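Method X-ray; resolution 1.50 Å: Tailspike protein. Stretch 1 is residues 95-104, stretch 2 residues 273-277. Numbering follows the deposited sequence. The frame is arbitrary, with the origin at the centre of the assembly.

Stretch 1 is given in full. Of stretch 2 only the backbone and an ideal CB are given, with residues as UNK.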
# COMPACT_ATOMS: atom_id res chain seq x y z
N TYR A 95 -21.45 -5.80 26.26
CA TYR A 95 -20.06 -5.39 26.15
C TYR A 95 -19.19 -6.63 26.14
O TYR A 95 -19.04 -7.30 27.17
CB TYR A 95 -19.69 -4.45 27.29
CG TYR A 95 -18.29 -3.88 27.13
CD1 TYR A 95 -17.97 -3.08 26.04
CD2 TYR A 95 -17.30 -4.12 28.08
CE1 TYR A 95 -16.70 -2.57 25.87
CE2 TYR A 95 -15.99 -3.58 27.94
CZ TYR A 95 -15.71 -2.81 26.81
OH TYR A 95 -14.47 -2.26 26.63
N ARG A 96 -18.64 -6.96 24.98
CA ARG A 96 -18.02 -8.30 24.79
C ARG A 96 -16.51 -8.35 25.08
O ARG A 96 -15.82 -9.22 24.54
CB ARG A 96 -18.28 -8.78 23.35
CG ARG A 96 -19.76 -9.09 23.04
CD ARG A 96 -19.95 -9.59 21.62
NE ARG A 96 -21.32 -10.05 21.37
CZ ARG A 96 -21.83 -11.21 21.78
NH1 ARG A 96 -21.08 -12.08 22.47
NH2 ARG A 96 -23.09 -11.53 21.51
N PHE A 97 -16.01 -7.44 25.91
CA PHE A 97 -14.56 -7.30 26.13
C PHE A 97 -14.20 -7.23 27.61
O PHE A 97 -14.97 -6.76 28.43
CB PHE A 97 -14.00 -6.08 25.34
CG PHE A 97 -14.35 -6.16 23.89
CD1 PHE A 97 -13.56 -6.89 22.99
CD2 PHE A 97 -15.56 -5.59 23.42
CE1 PHE A 97 -13.92 -7.04 21.65
CE2 PHE A 97 -15.94 -5.73 22.10
CZ PHE A 97 -15.11 -6.47 21.20
N ASP A 98 -13.02 -7.73 27.93
CA ASP A 98 -12.54 -7.69 29.31
C ASP A 98 -11.67 -6.45 29.55
O ASP A 98 -11.53 -5.59 28.65
CB ASP A 98 -11.80 -9.00 29.70
CG ASP A 98 -10.48 -9.23 28.91
OD1 ASP A 98 -9.90 -8.27 28.33
OD2 ASP A 98 -10.01 -10.40 28.93
N ASP A 99 -11.07 -6.38 30.73
CA ASP A 99 -10.29 -5.22 31.12
C ASP A 99 -8.98 -5.07 30.37
O ASP A 99 -8.34 -4.01 30.47
CB ASP A 99 -10.04 -5.24 32.64
CG ASP A 99 -11.29 -4.89 33.42
OD1 ASP A 99 -12.24 -4.32 32.82
OD2 ASP A 99 -11.33 -5.18 34.64
N ASN A 100 -8.58 -6.10 29.61
CA ASN A 100 -7.40 -6.00 28.73
C ASN A 100 -7.81 -5.70 27.30
O ASN A 100 -6.96 -5.65 26.42
CB ASN A 100 -6.59 -7.30 28.73
CG ASN A 100 -6.00 -7.64 30.10
OD1 ASN A 100 -6.07 -8.79 30.55
ND2 ASN A 100 -5.43 -6.63 30.79
N GLY A 101 -9.11 -5.52 27.05
CA GLY A 101 -9.59 -5.30 25.69
C GLY A 101 -9.65 -6.57 24.83
O GLY A 101 -9.70 -6.49 23.57
N ASN A 102 -9.67 -7.74 25.48
CA ASN A 102 -9.82 -9.03 24.76
C ASN A 102 -11.26 -9.55 24.77
O ASN A 102 -12.04 -9.23 25.68
CB ASN A 102 -8.91 -10.11 25.38
CG ASN A 102 -7.44 -9.86 25.09
OD1 ASN A 102 -6.59 -9.96 25.99
ND2 ASN A 102 -7.13 -9.54 23.84
N TRP A 103 -11.60 -10.36 23.78
CA TRP A 103 -12.95 -10.95 23.71
C TRP A 103 -13.28 -11.73 24.96
O TRP A 103 -12.44 -12.51 25.48
CB TRP A 103 -13.08 -11.89 22.51
CG TRP A 103 -13.09 -11.20 21.18
CD1 TRP A 103 -12.04 -11.10 20.28
CD2 TRP A 103 -14.20 -10.52 20.57
NE1 TRP A 103 -12.44 -10.41 19.15
CE2 TRP A 103 -13.75 -10.04 19.30
CE3 TRP A 103 -15.52 -10.27 20.96
CZ2 TRP A 103 -14.59 -9.30 18.43
CZ3 TRP A 103 -16.35 -9.57 20.09
CH2 TRP A 103 -15.88 -9.10 18.84
N VAL A 104 -14.53 -11.57 25.39
CA VAL A 104 -15.17 -12.41 26.40
C VAL A 104 -16.22 -13.25 25.66
O VAL A 104 -17.08 -12.70 24.97
CB VAL A 104 -15.88 -11.58 27.50
CG1 VAL A 104 -16.70 -12.49 28.45
CG2 VAL A 104 -14.84 -10.74 28.28
N UNK A 273 -11.55 -2.95 13.57
CA UNK A 273 -11.03 -3.49 14.83
C UNK A 273 -12.13 -4.19 15.62
O UNK A 273 -13.09 -3.55 16.03
CB UNK A 273 -10.41 -2.38 15.67
N UNK A 274 -12.00 -5.51 15.84
CA UNK A 274 -12.89 -6.28 16.73
C UNK A 274 -14.37 -6.14 16.42
O UNK A 274 -15.19 -6.01 17.34
CB UNK A 274 -12.66 -5.85 18.18
N UNK A 275 -14.75 -6.20 15.14
CA UNK A 275 -16.21 -6.37 14.84
C UNK A 275 -16.63 -7.80 15.20
O UNK A 275 -15.79 -8.70 15.31
CB UNK A 275 -16.51 -6.09 13.37
N UNK A 276 -17.93 -8.00 15.43
CA UNK A 276 -18.39 -9.32 15.85
C UNK A 276 -18.61 -10.27 14.68
O UNK A 276 -18.48 -11.50 14.85
CB UNK A 276 -19.69 -9.19 16.65
N UNK A 277 -18.90 -9.73 13.49
CA UNK A 277 -18.89 -10.56 12.30
C UNK A 277 -17.63 -10.29 11.46
O UNK A 277 -16.52 -10.43 12.00
CB UNK A 277 -20.15 -10.31 11.47

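Stretch 1 reaches this contact as a tight loop. A type I turn from Asp98 to Gly101 is held by the backbone bond from Gly101 N to Asp98 O (2.9 Å), and Asp98 OD1 accepts from Asn102 N at 2.9 Å and from Asn100 N at 2.8 Å. The loop offers stretch 2 the side chains of Phe97, Trp103 and Arg96, and the carbonyl of Gly101.

At position 273 the ideal CB has nothing of stretch 1 within 5.5 Å, so this contact sets no rule. The extended backbone, phi/psi -115/116, would suit a beta-branched residue among many others. The deposited residue is Ile273, which does not touch stretch 1.

Position 274 is the most constrained. Its CA-to-CB bond points toward stretch 1, and the ideal CB lies 3.9 Å from Phe97 CE1 and 4.0 Å from Trp103 CZ2, close to both rings. A positive phi (54/44) makes glycine, asparagine or aspartate plausible on backbone grounds, yet the rings invite a side chain with aliphatic length. Farther out, Gly101 O offers an acceptor, so a long side chain ending in a donor would gain most: glutamine or lysine, perhaps arginine. The residue is Gln274. With chi1 m and chi2 t it extends past the rings, its CD 3.5 Å from Phe97 CE1, while NE2 passes over one face of the Trp103 ring and donates to Gly101 O at 2.9 Å. The N-H...O angle of 176° is almost straight, so the amide meets the loop carbonyl squarely. Its backbone takes part as well: Gln274 O lies 3.5 Å from Trp103 CH2.

At position 275 the CA-to-CB bond points away and the ideal CB meets nothing of stretch 1, so stretch 1 sets no limit on what is carried here. The backbone does the touching, its carbonyl O lying 3.4 Å from Trp103 CZ2, at the edge of the indole and near its plane. The residue is Cys275, chi1 p, with its side chain no closer than 6.3 Å.

At position 276 CA-to-CB points sideways, but the ideal CB is 4.4 Å from Trp103 CH2 and 5.0 Å from Arg96 CD. An indole and a cationic side chain with a flat end favour an aromatic residue; an acid could answer the charge, and a long aliphatic chain could pack against the indole. The residue is Tyr276. The Arg96 guanidinium lies flat on its ring, planes at 11°, with CZ 3.9 Å from the centroid of the Tyr276 ring, a cation-pi contact; Arg96 CD adds a CH-pi contact over the same ring. Tyr276 CD1 also packs 3.6 Å from Trp103 CZ3, the two rings meeting obliquely. The phenol OH sits over the guanidinium, but its angle to NH1 is too poor for a hydrogen bond.

At position 277 CA-to-CB points away; stretch 1 would accept many residues, though the backbone (phi/psi -104/-121) is unusual. Tyr277 makes no contact with it.

Stretch 2 (273-277) IQCYY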
# COMPACT_ATOMS: atom_id res chain seq x y z
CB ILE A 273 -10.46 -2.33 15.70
CG1 ILE A 273 -9.27 -1.64 14.97
CG2 ILE A 273 -10.07 -2.85 17.11
CD1 ILE A 273 -8.80 -0.26 15.58
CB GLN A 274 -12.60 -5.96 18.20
CG GLN A 274 -11.20 -6.42 18.61
CD GLN A 274 -10.91 -6.08 20.07
OE1 GLN A 274 -11.17 -4.94 20.54
NE2 GLN A 274 -10.38 -7.05 20.79
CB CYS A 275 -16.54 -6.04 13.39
SG CYS A 275 -15.71 -7.12 12.17
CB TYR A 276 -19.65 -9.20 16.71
CG TYR A 276 -20.00 -10.46 17.47
CD1 TYR A 276 -19.09 -11.07 18.36
CD2 TYR A 276 -21.27 -11.02 17.34
CE1 TYR A 276 -19.45 -12.23 19.10
CE2 TYR A 276 -21.64 -12.14 18.07
CZ TYR A 276 -20.71 -12.76 18.94
OH TYR A 276 -21.07 -13.90 19.67
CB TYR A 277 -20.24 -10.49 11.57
CG TYR A 277 -21.29 -11.31 12.31
CD1 TYR A 277 -21.47 -12.67 11.98
CD2 TYR A 277 -22.02 -10.79 13.38
CE1 TYR A 277 -22.42 -13.45 12.65
CE2 TYR A 277 -22.96 -11.56 14.06
CZ TYR A 277 -23.16 -12.89 13.71
OH TYR A 277 -24.09 -13.66 14.39
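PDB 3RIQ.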